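PDB 4IKH: glutathione S-transferase from Pseudomonas protegens, which binds two glutathione molecules in its pocket and probably acts as a glutathione transferase, joining glutathione's thiol to electrophilic substrates. Local coordinates for residues A187-I192 with K214-K219; A218-V221 with A225-R228; P62-V67 with N71-I76. All blocks are in the same frame, centred on the assembly; numbering follows the deposited sequence.

Interaction 1 of 3, residues A187-I192 with K214-K219; sequences ATFPWI and KRVLAK. With GSH (glutathione), chain D.
Phe189, Val216 and Leu217 form a contact of apolar side chains between two helices inside the all-helical C-terminal domain of this glutathione transferase. Residues 187-192 and 214-219 run nearly perpendicular, with a crossing angle of -101° and axes 10.0 Å apart at their closest. The CA atoms of Phe189 and Leu217 mark the crossing point. Phe189 and Leu217 share most of it. The CG of Phe189 is turned back beside the backbone N (chi1 -61°), which sends the ring out to the second helix, where the backbone carbonyl carbon of Val216 lies over one face, offset toward the rim. The far end of the ring is packed tightly: Phe189 CZ is 3.3 Å from CG1 of Val216, the methyl that stands anti to its own backbone N, and the two side chains cross at about a right angle. Leu217 meets ring atoms CD1 and CE1 with its backbone, and its methyls take the root of the residue. Its CD1 reaches 3.9 Å from Phe189 CB and 3.5 Å from Phe189 O, while the other methyl, CD2, meets Ile192 CG2 at 4.2 Å, one turn further along.

Trp191 points from the other side of its helix to the second glutathione, whose O31 is 3.3 Å from Trp191 CZ2; the indole NE1 is hydrogen-bonded to Asn32 OD1. Leu170 of helix 150-170 touches both Phe189 and Val216, Leu166 of that helix packs on Ile192, helix 111-140 lies against Ala187 and Trp191, and helix 31-43 of the thioredoxin-like domain meets Pro190 and Trp191.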
ATOM      1  N   ALA A 187      -4.806   8.984  -6.144  1.00 35.30           N
ATOM      2  CA  ALA A 187      -4.116   8.557  -4.926  1.00 34.26           C
ATOM      3  C   ALA A 187      -2.813   9.326  -4.690  1.00 30.48           C
ATOM      4  O   ALA A 187      -2.416   9.573  -3.544  1.00 32.63           O
ATOM      5  CB  ALA A 187      -3.845   7.060  -4.975  1.00 26.97           C
ATOM      6  N   THR A 188      -2.147   9.713  -5.772  1.00 32.19           N
ATOM      7  CA  THR A 188      -0.799  10.269  -5.660  1.00 29.29           C
ATOM      8  C   THR A 188      -0.763  11.778  -5.405  1.00 32.48           C
ATOM      9  O   THR A 188      -0.115  12.231  -4.462  1.00 31.11           O
ATOM     10  CB  THR A 188       0.051   9.888  -6.898  1.00 37.70           C
ATOM     11  OG1 THR A 188       0.057   8.458  -7.046  1.00 30.30           O
ATOM     12  CG2 THR A 188       1.482  10.383  -6.750  1.00 40.27           C
ATOM     13  N   PHE A 189      -1.443  12.563  -6.239  1.00 35.21           N
ATOM     14  CA  PHE A 189      -1.310  14.022  -6.145  1.00 37.04           C
ATOM     15  C   PHE A 189      -1.821  14.748  -4.876  1.00 35.42           C
ATOM     16  O   PHE A 189      -1.267  15.783  -4.514  1.00 35.34           O
ATOM     17  CB  PHE A 189      -1.728  14.692  -7.466  1.00 36.58           C
ATOM     18  CG  PHE A 189      -0.869  14.255  -8.609  1.00 37.71           C
ATOM     19  CD1 PHE A 189       0.395  14.801  -8.770  1.00 33.61           C
ATOM     20  CD2 PHE A 189      -1.272  13.231  -9.457  1.00 32.24           C
ATOM     21  CE1 PHE A 189       1.224  14.367  -9.777  1.00 33.77           C
ATOM     22  CE2 PHE A 189      -0.449  12.791 -10.459  1.00 37.05           C
ATOM     23  CZ  PHE A 189       0.803  13.362 -10.620  1.00 38.37           C
ATOM     24  N   PRO A 190      -2.844  14.209  -4.182  1.00 37.49           N
ATOM     25  CA  PRO A 190      -3.190  14.853  -2.907  1.00 36.14           C
ATOM     26  C   PRO A 190      -2.033  14.818  -1.911  1.00 35.03           C
ATOM     27  O   PRO A 190      -1.929  15.714  -1.064  1.00 37.41           O
ATOM     28  CB  PRO A 190      -4.328  13.977  -2.383  1.00 35.40           C
ATOM     29  CG  PRO A 190      -4.983  13.473  -3.611  1.00 34.71           C
ATOM     30  CD  PRO A 190      -3.845  13.195  -4.558  1.00 34.10           C
ATOM     31  N   TRP A 191      -1.179  13.800  -2.007  1.00 36.15           N
ATOM     32  CA  TRP A 191      -0.015  13.710  -1.123  1.00 30.47           C
ATOM     33  C   TRP A 191       1.106  14.674  -1.518  1.00 37.53           C
ATOM     34  O   TRP A 191       1.758  15.262  -0.656  1.00 37.15           O
ATOM     35  CB  TRP A 191       0.519  12.283  -1.070  1.00 32.42           C
ATOM     36  CG  TRP A 191      -0.007  11.507   0.118  1.00 35.43           C
ATOM     37  CD1 TRP A 191      -0.944  10.510   0.107  1.00 31.94           C
ATOM     38  CD2 TRP A 191       0.364  11.694   1.488  1.00 36.95           C
ATOM     39  NE1 TRP A 191      -1.168  10.057   1.391  1.00 35.54           N
ATOM     40  CE2 TRP A 191      -0.376  10.766   2.255  1.00 36.35           C
ATOM     41  CE3 TRP A 191       1.253  12.554   2.143  1.00 41.38           C
ATOM     42  CZ2 TRP A 191      -0.254  10.677   3.642  1.00 37.55           C
ATOM     43  CZ3 TRP A 191       1.376  12.463   3.516  1.00 40.21           C
ATOM     44  CH2 TRP A 191       0.629  11.526   4.253  1.00 38.32           C
ATOM     45  N   ILE A 192       1.341  14.824  -2.821  1.00 36.70           N
ATOM     46  CA  ILE A 192       2.347  15.771  -3.289  1.00 35.39           C
ATOM     47  C   ILE A 192       1.912  17.174  -2.909  1.00 31.45           C
ATOM     48  O   ILE A 192       2.713  17.965  -2.402  1.00 32.70           O
ATOM     49  CB  ILE A 192       2.594  15.629  -4.792  1.00 36.69           C
ATOM     50  CG1 ILE A 192       3.090  14.205  -5.078  1.00 34.71           C
ATOM     51  CG2 ILE A 192       3.632  16.641  -5.263  1.00 31.09           C
ATOM     52  CD1 ILE A 192       2.929  13.798  -6.505  1.00 35.69           C
ATOM     53  N   LYS A 214       5.298  18.606 -10.833  1.00 39.84           N
ATOM     54  CA  LYS A 214       4.616  19.902 -10.708  1.00 46.20           C
ATOM     55  C   LYS A 214       3.609  20.137 -11.834  1.00 43.50           C
ATOM     56  O   LYS A 214       2.503  20.613 -11.584  1.00 44.36           O
ATOM     57  CB  LYS A 214       5.612  21.061 -10.645  1.00 50.12           C
ATOM     58  CG  LYS A 214       5.944  21.538  -9.233  1.00 55.27           C
ATOM     59  CD  LYS A 214       7.007  22.643  -9.253  1.00 64.75           C
ATOM     60  CE  LYS A 214       6.415  24.007  -9.610  1.00 74.42           C
ATOM     61  NZ  LYS A 214       7.440  25.007 -10.080  1.00 77.99           N
ATOM     62  N   ARG A 215       3.984  19.793 -13.065  1.00 42.75           N
ATOM     63  CA  ARG A 215       3.069  19.927 -14.196  1.00 43.97           C
ATOM     64  C   ARG A 215       1.762  19.168 -13.953  1.00 47.27           C
ATOM     65  O   ARG A 215       0.675  19.747 -14.051  1.00 45.84           O
ATOM     66  CB  ARG A 215       3.719  19.455 -15.502  1.00 44.54           C
ATOM     67  CG  ARG A 215       2.730  19.344 -16.662  1.00 48.40           C
ATOM     68  CD  ARG A 215       3.383  18.847 -17.956  1.00 53.28           C
ATOM     69  NE  ARG A 215       4.158  17.618 -17.752  1.00 53.89           N
ATOM     70  CZ  ARG A 215       3.672  16.388 -17.908  1.00 49.78           C
ATOM     71  NH1 ARG A 215       2.404  16.211 -18.273  1.00 41.15           N
ATOM     72  NH2 ARG A 215       4.455  15.330 -17.704  1.00 41.57           N
ATOM     73  N   VAL A 216       1.865  17.879 -13.620  1.00 38.72           N
ATOM     74  CA  VAL A 216       0.674  17.052 -13.496  1.00 40.77           C
ATOM     75  C   VAL A 216      -0.138  17.444 -12.253  1.00 37.19           C
ATOM     76  O   VAL A 216      -1.366  17.434 -12.279  1.00 50.72           O
ATOM     77  CB  VAL A 216       1.027  15.546 -13.492  1.00 46.86           C
ATOM     78  CG1 VAL A 216      -0.240  14.695 -13.484  1.00 46.39           C
ATOM     79  CG2 VAL A 216       1.882  15.206 -14.713  1.00 39.81           C
ATOM     80  N   LEU A 217       0.553  17.812 -11.181  1.00 36.69           N
ATOM     81  CA  LEU A 217      -0.099  18.338  -9.982  1.00 36.32           C
ATOM     82  C   LEU A 217      -0.918  19.581 -10.316  1.00 49.02           C
ATOM     83  O   LEU A 217      -2.063  19.713  -9.867  1.00 47.03           O
ATOM     84  CB  LEU A 217       0.934  18.697  -8.917  1.00 47.94           C
ATOM     85  CG  LEU A 217       0.360  19.341  -7.646  1.00 47.89           C
ATOM     86  CD1 LEU A 217      -0.437  18.317  -6.846  1.00 44.40           C
ATOM     87  CD2 LEU A 217       1.450  19.936  -6.781  1.00 43.36           C
ATOM     88  N   ALA A 218      -0.332  20.489 -11.104  1.00 44.64           N
ATOM     89  CA  ALA A 218      -1.042  21.691 -11.505  1.00 44.90           C
ATOM     90  C   ALA A 218      -2.317  21.311 -12.251  1.00 46.81           C
ATOM     91  O   ALA A 218      -3.374  21.907 -12.029  1.00 46.90           O
ATOM     92  CB  ALA A 218      -0.150  22.604 -12.370  1.00 52.14           C
ATOM     93  N   LYS A 219      -2.223  20.311 -13.122  1.00 41.60           N
ATOM     94  CA  LYS A 219      -3.379  19.884 -13.907  1.00 47.18           C
ATOM     95  C   LYS A 219      -4.439  19.234 -13.027  1.00 47.96           C
ATOM     96  O   LYS A 219      -5.640  19.375 -13.271  1.00 49.72           O
ATOM     97  CB  LYS A 219      -2.947  18.901 -14.992  1.00 49.01           C
ATOM     98  CG  LYS A 219      -3.074  19.415 -16.390  1.00 59.98           C
ATOM     99  CD  LYS A 219      -2.199  18.614 -17.325  1.00 61.14           C
ATOM    100  CE  LYS A 219      -2.609  17.170 -17.376  1.00 55.59           C
ATOM    101  NZ  LYS A 219      -1.594  16.404 -18.147  1.00 56.60           N
TER
HETATM  102  N1  GSH D 303      -0.410  10.473  14.804  1.00 91.92           N
HETATM  103  CA1 GSH D 303       0.045   9.415  13.982  1.00 88.17           C
HETATM  104  C1  GSH D 303       1.487   9.607  13.630  1.00 89.55           C
HETATM  105  O11 GSH D 303       2.221  10.367  14.332  1.00 87.79           O
HETATM  106  O12 GSH D 303       1.981   9.006  12.627  1.00 90.41           O
HETATM  107  CB1 GSH D 303      -0.775   9.396  12.736  1.00 81.59           C
HETATM  108  CG1 GSH D 303      -0.679  10.728  11.981  1.00 74.32           C
HETATM  109  CD1 GSH D 303      -1.136  10.415  10.574  1.00 64.75           C
HETATM  110  OE1 GSH D 303      -2.014   9.589  10.429  1.00 62.21           O
HETATM  111  N2  GSH D 303      -0.526  11.058   9.403  1.00 57.28           N
HETATM  112  CA2 GSH D 303      -0.984  10.711   8.087  1.00 51.62           C
HETATM  113  C2  GSH D 303      -0.011   9.722   7.455  1.00 49.37           C
HETATM  114  O2  GSH D 303       1.210   9.836   7.657  1.00 51.43           O
HETATM  115  CB2 GSH D 303      -1.072  11.933   7.230  1.00 54.26           C
HETATM  116  SG2 GSH D 303      -2.299  13.053   7.842  1.00 62.48           S
HETATM  117  N3  GSH D 303      -0.463   8.625   6.603  1.00 52.62           N
HETATM  118  CA3 GSH D 303       0.538   7.722   6.032  1.00 51.97           C
HETATM  119  C3  GSH D 303       0.036   7.001   4.813  1.00 41.82           C
HETATM  120  O31 GSH D 303      -0.918   7.448   4.133  1.00 41.06           O
HETATM  121  O32 GSH D 303       0.571   5.930   4.449  1.00 45.97           O

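Interaction 2 of 3, residues A218-V221 with A225-R228; sequences AKFV and AVIR
The Phe220 ring has Val226 CG1 over one face, 25° off the ring normal and displaced toward the rim: a CH-pi contact, with the methyl 4.0 Å from the ring centroid. The contact closes a tight turn between two consecutive helices, 211-220 and 224-229, near the C-terminal end of the chain. Phe220 CG stands anti to the backbone N (chi1 -176°), which swings the ring over to the second helix, and the two side chains cross at about a right angle. Val226 CG1 comes nearest at CE2, 3.6 Å away, while its CG2 lies 3.9 Å from CE1, so both branches of the valine lie over the same face. The other flat group, the guanidinium of Arg228, has Ala225 CA of its own helix over the centre of one face and forms a salt bridge with Glu41.

Ile38 of helix 31-43 touches both Phe220 and Val226 and ties this corner to the thioredoxin-like domain; Tyr181, in a loop, packs on the same pair. Val221 and Ile227 take the more open flank. At the turn itself the contacts pass to the backbone: Phe220 O lies 3.3 Å from Val226 CG2, and Val221 O is 3.2 Å from Ile227 CG1.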
ATOM      1  N   ALA A 218      -0.332  20.489 -11.104  1.00 44.64           N
ATOM      2  CA  ALA A 218      -1.042  21.691 -11.505  1.00 44.90           C
ATOM      3  C   ALA A 218      -2.317  21.311 -12.251  1.00 46.81           C
ATOM      4  O   ALA A 218      -3.374  21.907 -12.029  1.00 46.90           O
ATOM      5  CB  ALA A 218      -0.150  22.604 -12.370  1.00 52.14           C
ATOM      6  N   LYS A 219      -2.223  20.311 -13.122  1.00 41.60           N
ATOM      7  CA  LYS A 219      -3.379  19.884 -13.907  1.00 47.18           C
ATOM      8  C   LYS A 219      -4.439  19.234 -13.027  1.00 47.96           C
ATOM      9  O   LYS A 219      -5.640  19.375 -13.271  1.00 49.72           O
ATOM     10  CB  LYS A 219      -2.947  18.901 -14.992  1.00 49.01           C
ATOM     11  CG  LYS A 219      -3.074  19.415 -16.390  1.00 59.98           C
ATOM     12  CD  LYS A 219      -2.199  18.614 -17.325  1.00 61.14           C
ATOM     13  CE  LYS A 219      -2.609  17.170 -17.376  1.00 55.59           C
ATOM     14  NZ  LYS A 219      -1.594  16.404 -18.147  1.00 56.60           N
ATOM     15  N   PHE A 220      -3.977  18.516 -12.007  1.00 43.36           N
ATOM     16  CA  PHE A 220      -4.841  17.823 -11.059  1.00 40.27           C
ATOM     17  C   PHE A 220      -5.748  18.774 -10.270  1.00 42.76           C
ATOM     18  O   PHE A 220      -6.964  18.584 -10.218  1.00 43.70           O
ATOM     19  CB  PHE A 220      -3.965  17.014 -10.096  1.00 41.47           C
ATOM     20  CG  PHE A 220      -4.732  16.171  -9.124  1.00 45.64           C
ATOM     21  CD1 PHE A 220      -5.410  15.036  -9.551  1.00 47.77           C
ATOM     22  CD2 PHE A 220      -4.740  16.484  -7.771  1.00 47.16           C
ATOM     23  CE1 PHE A 220      -6.108  14.235  -8.634  1.00 47.31           C
ATOM     24  CE2 PHE A 220      -5.433  15.696  -6.858  1.00 35.58           C
ATOM     25  CZ  PHE A 220      -6.121  14.572  -7.298  1.00 37.99           C
ATOM     26  N   VAL A 221      -5.151  19.786  -9.645  1.00 43.98           N
ATOM     27  CA  VAL A 221      -5.904  20.716  -8.808  1.00 50.79           C
ATOM     28  C   VAL A 221      -6.749  21.709  -9.609  1.00 53.79           C
ATOM     29  O   VAL A 221      -7.484  22.505  -9.029  1.00 52.99           O
ATOM     30  CB  VAL A 221      -4.980  21.514  -7.871  1.00 51.57           C
ATOM     31  CG1 VAL A 221      -4.008  20.590  -7.173  1.00 45.14           C
ATOM     32  CG2 VAL A 221      -4.226  22.598  -8.649  1.00 52.11           C
ATOM     33  N   ALA A 225     -13.862  18.750  -9.951  1.00 61.32           N
ATOM     34  CA  ALA A 225     -14.147  17.652  -9.018  1.00 55.53           C
ATOM     35  C   ALA A 225     -13.101  17.592  -7.909  1.00 54.70           C
ATOM     36  O   ALA A 225     -13.430  17.486  -6.721  1.00 57.99           O
ATOM     37  CB  ALA A 225     -14.207  16.326  -9.765  1.00 45.46           C
ATOM     38  N   VAL A 226     -11.838  17.664  -8.313  1.00 52.56           N
ATOM     39  CA  VAL A 226     -10.724  17.736  -7.377  1.00 51.25           C
ATOM     40  C   VAL A 226     -10.860  18.936  -6.437  1.00 55.66           C
ATOM     41  O   VAL A 226     -10.697  18.809  -5.220  1.00 53.22           O
ATOM     42  CB  VAL A 226      -9.383  17.804  -8.129  1.00 47.90           C
ATOM     43  CG1 VAL A 226      -8.227  17.965  -7.156  1.00 48.64           C
ATOM     44  CG2 VAL A 226      -9.197  16.546  -8.977  1.00 42.38           C
ATOM     45  N   ILE A 227     -11.174  20.097  -7.001  1.00 56.24           N
ATOM     46  CA  ILE A 227     -11.338  21.311  -6.204  1.00 58.00           C
ATOM     47  C   ILE A 227     -12.394  21.152  -5.105  1.00 56.58           C
ATOM     48  O   ILE A 227     -12.178  21.560  -3.959  1.00 59.02           O
ATOM     49  CB  ILE A 227     -11.640  22.535  -7.101  1.00 59.24           C
ATOM     50  CG1 ILE A 227     -10.350  23.002  -7.779  1.00 55.37           C
ATOM     51  CG2 ILE A 227     -12.250  23.662  -6.290  1.00 62.38           C
ATOM     52  CD1 ILE A 227     -10.551  24.048  -8.853  1.00 61.97           C
ATOM     53  N   ARG A 228     -13.523  20.539  -5.453  1.00 53.95           N
ATOM     54  CA  ARG A 228     -14.561  20.237  -4.471  1.00 56.90           C
ATOM     55  C   ARG A 228     -14.060  19.241  -3.426  1.00 57.55           C
ATOM     56  O   ARG A 228     -14.155  19.489  -2.223  1.00 63.94           O
ATOM     57  CB  ARG A 228     -15.804  19.679  -5.169  1.00 56.65           C
ATOM     58  CG  ARG A 228     -16.318  20.566  -6.303  1.00 64.12           C
ATOM     59  CD  ARG A 228     -17.734  20.191  -6.717  1.00 67.44           C
ATOM     60  NE  ARG A 228     -17.804  18.869  -7.334  1.00 63.33           N
ATOM     61  CZ  ARG A 228     -17.828  18.664  -8.646  1.00 64.68           C
ATOM     62  NH1 ARG A 228     -17.792  19.695  -9.486  1.00 69.68           N
ATOM     63  NH2 ARG A 228     -17.895  17.428  -9.121  1.00 62.81           N
TER

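Interaction 3 of 3, residues P62-V67 with N71-I76; sequences PEFLSV and NKIPAI. With GSH (glutathione), chain B.
Apolar packing joins the two segments, and Phe64 is at its centre. Its CG lies beside the carbonyl carbon (chi1 -175°), a setting that carries the ring from the short helix into the bend formed by residues 71-75. Ile73 CG2 approaches Phe64 CZ to 3.4 Å, the two side chains meeting at a slant, and Ala75 CB lies near CE1. Asn71 C and Lys72 N sit at the ring edge, in its plane, and Lys72 O is 3.5 Å from CZ. On the flanks, Leu65 CD2 touches Asn71 CB with the side chains running side by side, and Val67 CG2 reaches Ala75 CB at 4.0 Å.

Hydrogen bonding serves the helix and the ligand. Ser66 OG donates to Glu63 O at 2.6 Å, from above the carbonyl plane. Ile73 grips the first glutathione through its backbone: its N donates to ligand O2 at 2.8 Å, and its O receives ligand N2 at 2.7 Å (158° at the hydrogen). This antiparallel-type pairing with the peptide backbone of glutathione, just before a cis-proline, is the hallmark of the thioredoxin-like glutathione site.

A lysine adds to the grip: Lys72 NZ, its chain bent at the last torsion, donates to O31 of the glycyl carboxylate at 3.1 Å. Gln59, Glu91 and Ser92 bind the same molecule.

Beyond the cis Pro74, Ala75 and Ile76 enter the sheet between strands 23-27 and 87-90, with backbone hydrogen bonds pairing Ala75 with Tyr26 and Ile76 with Leu89. Phe64 packs on Tyr26 of strand 23-27, and Pro74 lies against helices 31-43 and 92-103.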
ATOM      1  N   PRO A  62     -15.447   3.491  19.737  1.00 61.99           N
ATOM      2  CA  PRO A  62     -15.869   2.150  19.313  1.00 56.21           C
ATOM      3  C   PRO A  62     -16.717   2.207  18.042  1.00 53.78           C
ATOM      4  O   PRO A  62     -16.654   1.294  17.212  1.00 56.95           O
ATOM      5  CB  PRO A  62     -16.722   1.673  20.486  1.00 61.23           C
ATOM      6  CG  PRO A  62     -16.152   2.392  21.674  1.00 64.30           C
ATOM      7  CD  PRO A  62     -15.747   3.746  21.159  1.00 64.07           C
ATOM      8  N   GLU A  63     -17.496   3.277  17.898  1.00 46.84           N
ATOM      9  CA  GLU A  63     -18.340   3.468  16.720  1.00 52.29           C
ATOM     10  C   GLU A  63     -17.524   3.544  15.425  1.00 50.67           C
ATOM     11  O   GLU A  63     -17.894   2.930  14.418  1.00 44.88           O
ATOM     12  CB  GLU A  63     -19.211   4.722  16.869  1.00 54.76           C
ATOM     13  CG  GLU A  63     -20.268   4.637  17.969  1.00 60.24           C
ATOM     14  CD  GLU A  63     -19.793   5.214  19.283  1.00 65.80           C
ATOM     15  OE1 GLU A  63     -18.593   5.082  19.597  1.00 68.98           O
ATOM     16  OE2 GLU A  63     -20.624   5.807  20.004  1.00 74.02           O
ATOM     17  N   PHE A  64     -16.421   4.290  15.452  1.00 50.60           N
ATOM     18  CA  PHE A  64     -15.570   4.397  14.274  1.00 49.45           C
ATOM     19  C   PHE A  64     -14.804   3.092  14.060  1.00 46.49           C
ATOM     20  O   PHE A  64     -14.679   2.618  12.931  1.00 46.41           O
ATOM     21  CB  PHE A  64     -14.611   5.593  14.376  1.00 47.40           C
ATOM     22  CG  PHE A  64     -13.779   5.816  13.132  1.00 47.73           C
ATOM     23  CD1 PHE A  64     -14.349   6.360  11.984  1.00 48.31           C
ATOM     24  CD2 PHE A  64     -12.430   5.471  13.106  1.00 46.22           C
ATOM     25  CE1 PHE A  64     -13.585   6.563  10.835  1.00 44.54           C
ATOM     26  CE2 PHE A  64     -11.660   5.670  11.962  1.00 45.75           C
ATOM     27  CZ  PHE A  64     -12.239   6.218  10.825  1.00 43.66           C
ATOM     28  N   LEU A  65     -14.324   2.499  15.150  1.00 47.27           N
ATOM     29  CA  LEU A  65     -13.546   1.262  15.071  1.00 42.84           C
ATOM     30  C   LEU A  65     -14.293   0.107  14.400  1.00 43.99           C
ATOM     31  O   LEU A  65     -13.664  -0.813  13.876  1.00 47.28           O
ATOM     32  CB  LEU A  65     -13.059   0.839  16.457  1.00 43.18           C
ATOM     33  CG  LEU A  65     -11.986   1.708  17.109  1.00 49.41           C
ATOM     34  CD1 LEU A  65     -11.490   1.079  18.403  1.00 44.74           C
ATOM     35  CD2 LEU A  65     -10.824   1.941  16.147  1.00 49.35           C
ATOM     36  N   SER A  66     -15.623   0.156  14.413  1.00 45.20           N
ATOM     37  CA  SER A  66     -16.423  -0.905  13.808  1.00 46.78           C
ATOM     38  C   SER A  66     -16.323  -0.919  12.278  1.00 49.19           C
ATOM     39  O   SER A  66     -16.552  -1.957  11.646  1.00 45.49           O
ATOM     40  CB  SER A  66     -17.888  -0.812  14.259  1.00 49.90           C
ATOM     41  OG  SER A  66     -18.441   0.469  14.000  1.00 57.06           O
ATOM     42  N   VAL A  67     -15.987   0.225  11.680  1.00 47.54           N
ATOM     43  CA  VAL A  67     -15.798   0.282  10.234  1.00 41.74           C
ATOM     44  C   VAL A  67     -14.318   0.423   9.857  1.00 41.40           C
ATOM     45  O   VAL A  67     -13.920   0.096   8.737  1.00 42.86           O
ATOM     46  CB  VAL A  67     -16.651   1.406   9.566  1.00 49.61           C
ATOM     47  CG1 VAL A  67     -18.128   1.214   9.879  1.00 52.80           C
ATOM     48  CG2 VAL A  67     -16.184   2.792  10.002  1.00 40.59           C
ATOM     49  N   ASN A  71      -8.233   2.524  13.357  1.00 36.60           N
ATOM     50  CA  ASN A  71      -8.440   3.884  13.874  1.00 38.46           C
ATOM     51  C   ASN A  71      -7.997   5.004  12.931  1.00 37.65           C
ATOM     52  O   ASN A  71      -7.565   6.062  13.379  1.00 40.93           O
ATOM     53  CB  ASN A  71      -7.862   4.085  15.293  1.00 43.13           C
ATOM     54  CG  ASN A  71      -6.329   4.100  15.332  1.00 49.08           C
ATOM     55  OD1 ASN A  71      -5.689   5.093  14.971  1.00 51.28           O
ATOM     56  ND2 ASN A  71      -5.739   2.997  15.791  1.00 44.59           N
ATOM     57  N   LYS A  72      -8.112   4.784  11.639  1.00 37.10           N
ATOM     58  CA  LYS A  72      -7.745   5.786  10.669  1.00 36.03           C
ATOM     59  C   LYS A  72      -8.765   6.050   9.552  1.00 35.31           C
ATOM     60  O   LYS A  72      -9.383   5.154   9.052  1.00 34.13           O
ATOM     61  CB  LYS A  72      -6.411   5.422  10.046  1.00 32.15           C
ATOM     62  CG  LYS A  72      -5.226   5.502  10.968  1.00 32.18           C
ATOM     63  CD  LYS A  72      -3.976   5.208  10.198  1.00 38.07           C
ATOM     64  CE  LYS A  72      -2.846   4.790  11.093  1.00 39.92           C
ATOM     65  NZ  LYS A  72      -2.029   5.950  11.424  1.00 45.51           N
ATOM     66  N   ILE A  73      -8.880   7.300   9.142  1.00 33.79           N
ATOM     67  CA  ILE A  73      -9.724   7.671   8.013  1.00 37.36           C
ATOM     68  C   ILE A  73      -8.870   7.572   6.743  1.00 37.30           C
ATOM     69  O   ILE A  73      -7.641   7.648   6.823  1.00 36.33           O
ATOM     70  CB  ILE A  73     -10.311   9.112   8.187  1.00 41.31           C
ATOM     71  CG1 ILE A  73      -9.202  10.163   8.306  1.00 32.76           C
ATOM     72  CG2 ILE A  73     -11.218   9.183   9.406  1.00 37.09           C
ATOM     73  CD1 ILE A  73      -8.849  10.829   6.989  1.00 37.22           C
ATOM     74  N   PRO A  74      -9.499   7.418   5.566  1.00 37.83           N
ATOM     75  CA  PRO A  74     -10.936   7.332   5.305  1.00 33.58           C
ATOM     76  C   PRO A  74     -11.490   5.936   5.511  1.00 36.36           C
ATOM     77  O   PRO A  74     -10.758   4.941   5.484  1.00 31.89           O
ATOM     78  CB  PRO A  74     -11.031   7.670   3.816  1.00 36.65           C
ATOM     79  CG  PRO A  74      -9.758   7.147   3.246  1.00 35.39           C
ATOM     80  CD  PRO A  74      -8.718   7.402   4.313  1.00 41.12           C
ATOM     81  N   ALA A  75     -12.802   5.886   5.707  1.00 38.76           N
ATOM     82  CA  ALA A  75     -13.549   4.645   5.697  1.00 35.52           C
ATOM     83  C   ALA A  75     -14.890   4.936   5.049  1.00 41.18           C
ATOM     84  O   ALA A  75     -15.416   6.050   5.173  1.00 47.99           O
ATOM     85  CB  ALA A  75     -13.741   4.116   7.128  1.00 32.92           C
ATOM     86  N   ILE A  76     -15.452   3.958   4.346  1.00 36.20           N
ATOM     87  CA  ILE A  76     -16.803   4.126   3.827  1.00 38.24           C
ATOM     88  C   ILE A  76     -17.740   3.033   4.313  1.00 47.28           C
ATOM     89  O   ILE A  76     -17.312   1.977   4.806  1.00 47.64           O
ATOM     90  CB  ILE A  76     -16.869   4.165   2.277  1.00 48.25           C
ATOM     91  CG1 ILE A  76     -16.545   2.788   1.679  1.00 43.22           C
ATOM     92  CG2 ILE A  76     -15.971   5.266   1.718  1.00 49.99           C
ATOM     93  CD1 ILE A  76     -16.709   2.737   0.160  1.00 45.10           C
TER
HETATM   94  N1  GSH B 301      -3.058   3.420   4.654  1.00 21.39           N
HETATM   95  CA1 GSH B 301      -4.130   4.206   5.155  1.00 27.61           C
HETATM   96  C1  GSH B 301      -5.022   4.657   4.034  1.00 32.21           C
HETATM   97  O11 GSH B 301      -4.528   4.875   2.891  1.00 27.98           O
HETATM   98  O12 GSH B 301      -6.272   4.830   4.215  1.00 31.34           O
HETATM   99  CB1 GSH B 301      -3.586   5.412   5.845  1.00 33.17           C
HETATM  100  CG1 GSH B 301      -4.761   6.194   6.435  1.00 30.60           C
HETATM  101  CD1 GSH B 301      -4.270   7.305   7.331  1.00 27.52           C
HETATM  102  OE1 GSH B 301      -3.088   7.429   7.573  1.00 31.60           O
HETATM  103  N2  GSH B 301      -5.228   8.245   7.903  1.00 30.29           N
HETATM  104  CA2 GSH B 301      -4.771   9.297   8.753  1.00 33.01           C
HETATM  105  C2  GSH B 301      -5.496   9.098  10.072  1.00 34.73           C
HETATM  106  O2  GSH B 301      -6.668   8.710  10.055  1.00 35.21           O
HETATM  107  CB2 GSH B 301      -5.137  10.637   8.190  1.00 35.54           C
HETATM  108  SG2 GSH B 301      -4.429  10.906   6.576  1.00 41.39           S
HETATM  109  N3  GSH B 301      -4.851   9.349  11.347  1.00 36.35           N
HETATM  110  CA3 GSH B 301      -5.599   9.154  12.572  1.00 46.48           C
HETATM  111  C3  GSH B 301      -4.734   8.490  13.588  1.00 47.87           C
HETATM  112  O31 GSH B 301      -3.711   7.849  13.226  1.00 48.91           O
HETATM  113  O32 GSH B 301      -5.037   8.573  14.806  1.00 46.11           O

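How the interactions relate
Interactions 1 and 2 are one continuous piece of packing: their centres are 9 Å apart, both use helix 211-220, and Phe189 CB touches Phe220 CD2 at 3.5 Å, with Pro190 CD 3.8 Å from Phe220 CE2. Interaction 3 stands apart in the N-terminal domain, its centre about 27 Å from that of interaction 1 and 26 Å from that of interaction 2, across the centre of the chain. The glutathione pocket lies between. Residues 71-74 line the site of the first glutathione, while Trp191 of 187-192 lines the site of the second, as does Lys72. Asn32 belongs to both sites, and the Phe220 side chain is about 12 Å from its side chain.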